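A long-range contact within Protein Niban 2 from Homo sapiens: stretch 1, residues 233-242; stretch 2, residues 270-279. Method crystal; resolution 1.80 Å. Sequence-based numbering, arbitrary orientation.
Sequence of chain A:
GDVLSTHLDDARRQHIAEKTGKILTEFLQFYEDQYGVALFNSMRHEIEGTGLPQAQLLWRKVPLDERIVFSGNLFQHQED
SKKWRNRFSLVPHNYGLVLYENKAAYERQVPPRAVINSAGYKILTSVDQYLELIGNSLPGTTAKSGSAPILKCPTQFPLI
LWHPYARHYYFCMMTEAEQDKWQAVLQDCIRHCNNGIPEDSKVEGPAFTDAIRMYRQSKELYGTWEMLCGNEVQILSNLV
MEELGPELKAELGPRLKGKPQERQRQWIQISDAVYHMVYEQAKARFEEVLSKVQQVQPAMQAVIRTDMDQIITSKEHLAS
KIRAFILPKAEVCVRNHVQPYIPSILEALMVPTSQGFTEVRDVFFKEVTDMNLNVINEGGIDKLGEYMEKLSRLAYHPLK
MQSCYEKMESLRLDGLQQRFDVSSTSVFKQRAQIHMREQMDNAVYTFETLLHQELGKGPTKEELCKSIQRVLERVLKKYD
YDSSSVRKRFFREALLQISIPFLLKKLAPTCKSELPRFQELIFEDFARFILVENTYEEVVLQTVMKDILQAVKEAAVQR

Stretch 1 (233-242) VQILSNLVME
Stretch 2 (270-279) ISDAVYHMVY

Two helices that cross steeply can be held together by close packing, without a direct hydrogen bond between them, with water completing the polar margin; residues 233-242 and 270-279 of Protein Niban 2 are a compact example. At the apolar centre, M241 acts as a knob, its side chain sitting among S271, V274, Y275 and V278. All three of its chi angles are m (-66°, -59°, -68°), a folded course that carries M241 SD to 3.7 Å from V274 CG1 and 4.1 Å from V278 CG2. M241 CE reaches to 3.7 Å from S271 OG, and M241 CG lies 4.0 Å from Y275 CD1, at the edge of that ring. A long, unbranched and flexible thioether suits a hole with walls of such different shapes. V278, with chi1 t at 165°, points toward the first helix and places V278 CG1 3.6 Å from V240 CB and 3.7 Å from S237 CA. V240 is also t and points toward its partner.

Both stretches are helical throughout and belong to helices that continue beyond them at each end. Backbone phi/psi values stay close to -62/-43, and hydrogen bonds run from each N to the O four residues earlier. The axes approach to 9.1 Å, with an angle of 126° between their N-to-C directions, so the chains run in largely opposed senses but splay well away from antiparallel. Register is fixed by S237 and Y279, whose CA atoms lie 5.2 Å apart. The contact buries 513 Å², counted over both sides.

Where the backbones come nearest, the residue on the first helix is small. S237 points toward the second helix, and S237 OG comes within 3.2 Å of Y279 CA. Its chi1 of -56° (m) turns the hydroxyl back to donate a hydrogen bond from S237 OG to V233 O, 2.7 Å away, so its polarity is satisfied within its own helix, while S237 CB packs 3.6 Å from Y275 CE1.

Two tyrosines extend the contact outward. Both are t at chi1, with chi2 of 82° for Y275 and -81° for Y279, and both leave their backbone sideways before the ring ends come nearer the first helix. V233, t at 179°, sets CG1 over one face of the Y279 ring, 3.5 Å from its centroid and 14° off the normal, a CH-pi contact; Q234 CG meets the ring edge, 3.9 Å from Y279 CE2. Y275 is the reciprocal knob, seated among Q234, S237, N238 and M241.

The polar edge gathers around the hydroxyl of Y275, where two waters make the links. One accepts from Q234 NE2 at 3.0 Å and lies 2.6 Å from Y275 OH. The other donates to N238 OD1 at 2.9 Å and lies 2.8 Å from Y275 OH. Q234 (m, t, chi3 -51°) and N238 (m, chi2 -20°) thus supply the amide groups, and tyrosine combines an aromatic body for packing with a hydroxyl for the water-bridged edge.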

# COMPACT_ATOMS: atom_id res chain seq x y z
N VAL A 233 10.69 1.73 -6.54
CA VAL A 233 11.74 0.78 -6.92
C VAL A 233 11.41 -0.62 -6.41
O VAL A 233 11.68 -1.62 -7.09
CB VAL A 233 13.11 1.26 -6.41
CG1 VAL A 233 14.20 0.26 -6.81
CG2 VAL A 233 13.44 2.64 -7.00
N GLN A 234 10.84 -0.72 -5.21
CA GLN A 234 10.45 -2.03 -4.69
C GLN A 234 9.38 -2.66 -5.57
O GLN A 234 9.43 -3.87 -5.87
CB GLN A 234 9.94 -1.89 -3.25
CG GLN A 234 11.05 -1.55 -2.25
CD GLN A 234 10.50 -1.31 -0.85
OE1 GLN A 234 9.56 -0.53 -0.67
NE2 GLN A 234 11.08 -1.97 0.15
N ILE A 235 8.41 -1.86 -6.00
CA ILE A 235 7.34 -2.38 -6.84
C ILE A 235 7.88 -2.82 -8.20
O ILE A 235 7.50 -3.87 -8.72
CB ILE A 235 6.22 -1.34 -6.98
CG1 ILE A 235 5.52 -1.15 -5.62
CG2 ILE A 235 5.24 -1.73 -8.10
CD1 ILE A 235 4.65 0.11 -5.56
N LEU A 236 8.75 -2.01 -8.79
CA LEU A 236 9.39 -2.41 -10.04
C LEU A 236 10.19 -3.69 -9.88
O LEU A 236 10.22 -4.53 -10.78
CB LEU A 236 10.31 -1.29 -10.52
CG LEU A 236 9.69 -0.23 -11.41
CD1 LEU A 236 10.80 0.75 -11.76
CD2 LEU A 236 9.11 -0.89 -12.65
N SER A 237 10.88 -3.83 -8.74
CA SER A 237 11.61 -5.07 -8.48
C SER A 237 10.65 -6.25 -8.38
O SER A 237 10.94 -7.33 -8.90
CB SER A 237 12.42 -4.94 -7.20
OG SER A 237 13.30 -3.83 -7.29
N ASN A 238 9.50 -6.06 -7.72
CA ASN A 238 8.49 -7.11 -7.66
C ASN A 238 7.98 -7.46 -9.05
O ASN A 238 7.74 -8.63 -9.36
CB ASN A 238 7.31 -6.69 -6.78
CG ASN A 238 7.68 -6.50 -5.31
OD1 ASN A 238 8.70 -7.00 -4.81
ND2 ASN A 238 6.82 -5.76 -4.59
N LEU A 239 7.77 -6.44 -9.90
CA LEU A 239 7.31 -6.67 -11.27
C LEU A 239 8.28 -7.56 -12.03
O LEU A 239 7.88 -8.52 -12.70
CB LEU A 239 7.15 -5.33 -11.98
CG LEU A 239 6.52 -5.33 -13.37
CD1 LEU A 239 5.02 -5.64 -13.28
CD2 LEU A 239 6.74 -3.97 -14.00
N VAL A 240 9.58 -7.21 -11.99
CA VAL A 240 10.61 -7.99 -12.67
C VAL A 240 10.67 -9.41 -12.12
O VAL A 240 10.71 -10.38 -12.88
CB VAL A 240 11.97 -7.29 -12.57
CG1 VAL A 240 13.08 -8.19 -13.13
CG2 VAL A 240 11.95 -5.96 -13.31
N MET A 241 10.71 -9.56 -10.79
CA MET A 241 10.81 -10.90 -10.20
C MET A 241 9.61 -11.76 -10.56
O MET A 241 9.76 -12.97 -10.81
CB MET A 241 10.95 -10.82 -8.68
CG MET A 241 12.24 -10.17 -8.17
SD MET A 241 13.75 -11.00 -8.72
CE MET A 241 13.63 -12.56 -7.82
N GLU A 242 8.41 -11.17 -10.58
CA GLU A 242 7.23 -11.94 -10.97
C GLU A 242 7.39 -12.50 -12.38
O GLU A 242 7.05 -13.66 -12.64
CB GLU A 242 5.98 -11.07 -10.88
CG GLU A 242 4.71 -11.71 -11.46
CD GLU A 242 3.52 -10.76 -11.45
OE1 GLU A 242 3.64 -9.60 -11.90
OE2 GLU A 242 2.45 -11.19 -10.98
N ILE A 270 19.11 -17.75 -3.54
CA ILE A 270 19.28 -17.29 -4.92
C ILE A 270 18.30 -16.16 -5.24
O ILE A 270 18.67 -15.15 -5.84
CB ILE A 270 19.09 -18.47 -5.90
CG1 ILE A 270 20.24 -19.47 -5.75
CG2 ILE A 270 18.97 -17.94 -7.35
CD1 ILE A 270 19.95 -20.82 -6.37
N SER A 271 17.04 -16.33 -4.84
CA SER A 271 16.02 -15.32 -5.13
C SER A 271 16.39 -13.98 -4.51
O SER A 271 16.23 -12.92 -5.13
CB SER A 271 14.66 -15.78 -4.61
OG SER A 271 13.63 -14.89 -5.01
N ASP A 272 16.86 -13.99 -3.25
CA ASP A 272 17.23 -12.74 -2.60
C ASP A 272 18.36 -12.04 -3.34
O ASP A 272 18.37 -10.81 -3.46
CB ASP A 272 17.65 -12.96 -1.15
CG ASP A 272 18.06 -11.65 -0.48
OD1 ASP A 272 17.18 -10.81 -0.21
OD2 ASP A 272 19.27 -11.43 -0.27
N ALA A 273 19.35 -12.81 -3.80
CA ALA A 273 20.47 -12.24 -4.55
C ALA A 273 19.99 -11.62 -5.86
O ALA A 273 20.43 -10.52 -6.22
CB ALA A 273 21.54 -13.29 -4.81
N VAL A 274 19.09 -12.30 -6.56
CA VAL A 274 18.54 -11.73 -7.80
C VAL A 274 17.70 -10.50 -7.49
O VAL A 274 17.77 -9.50 -8.21
CB VAL A 274 17.74 -12.80 -8.57
CG1 VAL A 274 17.07 -12.17 -9.80
CG2 VAL A 274 18.66 -13.95 -9.00
N TYR A 275 16.91 -10.55 -6.41
CA TYR A 275 16.12 -9.39 -6.02
C TYR A 275 17.00 -8.16 -5.81
O TYR A 275 16.65 -7.06 -6.25
CB TYR A 275 15.31 -9.70 -4.76
CG TYR A 275 14.48 -8.53 -4.25
CD1 TYR A 275 13.22 -8.25 -4.80
CD2 TYR A 275 14.95 -7.70 -3.23
CE1 TYR A 275 12.46 -7.16 -4.34
CE2 TYR A 275 14.21 -6.62 -2.78
CZ TYR A 275 12.97 -6.35 -3.32
OH TYR A 275 12.24 -5.27 -2.84
N HIS A 276 18.15 -8.32 -5.15
CA HIS A 276 19.06 -7.19 -4.93
C HIS A 276 19.59 -6.62 -6.24
O HIS A 276 19.65 -5.40 -6.42
CB HIS A 276 20.22 -7.62 -4.04
CG HIS A 276 21.41 -6.71 -4.13
ND1 HIS A 276 21.52 -5.55 -3.40
CD2 HIS A 276 22.53 -6.78 -4.90
CE1 HIS A 276 22.66 -4.94 -3.70
NE2 HIS A 276 23.29 -5.66 -4.61
N MET A 277 20.01 -7.51 -7.14
CA MET A 277 20.52 -7.10 -8.45
C MET A 277 19.46 -6.35 -9.24
O MET A 277 19.73 -5.29 -9.83
CB MET A 277 20.94 -8.37 -9.19
CG MET A 277 21.91 -8.23 -10.30
SD MET A 277 22.01 -9.90 -10.98
CE MET A 277 21.58 -9.49 -12.66
N VAL A 278 18.25 -6.89 -9.26
CA VAL A 278 17.13 -6.24 -9.94
C VAL A 278 16.83 -4.88 -9.32
O VAL A 278 16.58 -3.89 -10.04
CB VAL A 278 15.89 -7.15 -9.89
CG1 VAL A 278 14.63 -6.38 -10.25
CG2 VAL A 278 16.09 -8.36 -10.81
N TYR A 279 16.79 -4.82 -7.98
CA TYR A 279 16.48 -3.56 -7.30
C TYR A 279 17.44 -2.46 -7.71
O TYR A 279 17.02 -1.33 -8.03
CB TYR A 279 16.52 -3.77 -5.78
CG TYR A 279 16.22 -2.52 -4.96
CD1 TYR A 279 17.21 -1.56 -4.73
CD2 TYR A 279 14.96 -2.30 -4.42
CE1 TYR A 279 16.94 -0.41 -3.99
CE2 TYR A 279 14.69 -1.16 -3.67
CZ TYR A 279 15.69 -0.22 -3.47
OH TYR A 279 15.43 0.91 -2.73
O HOH W 1 12.93 -4.29 -0.53
O HOH W 2 9.57 -5.80 -2.33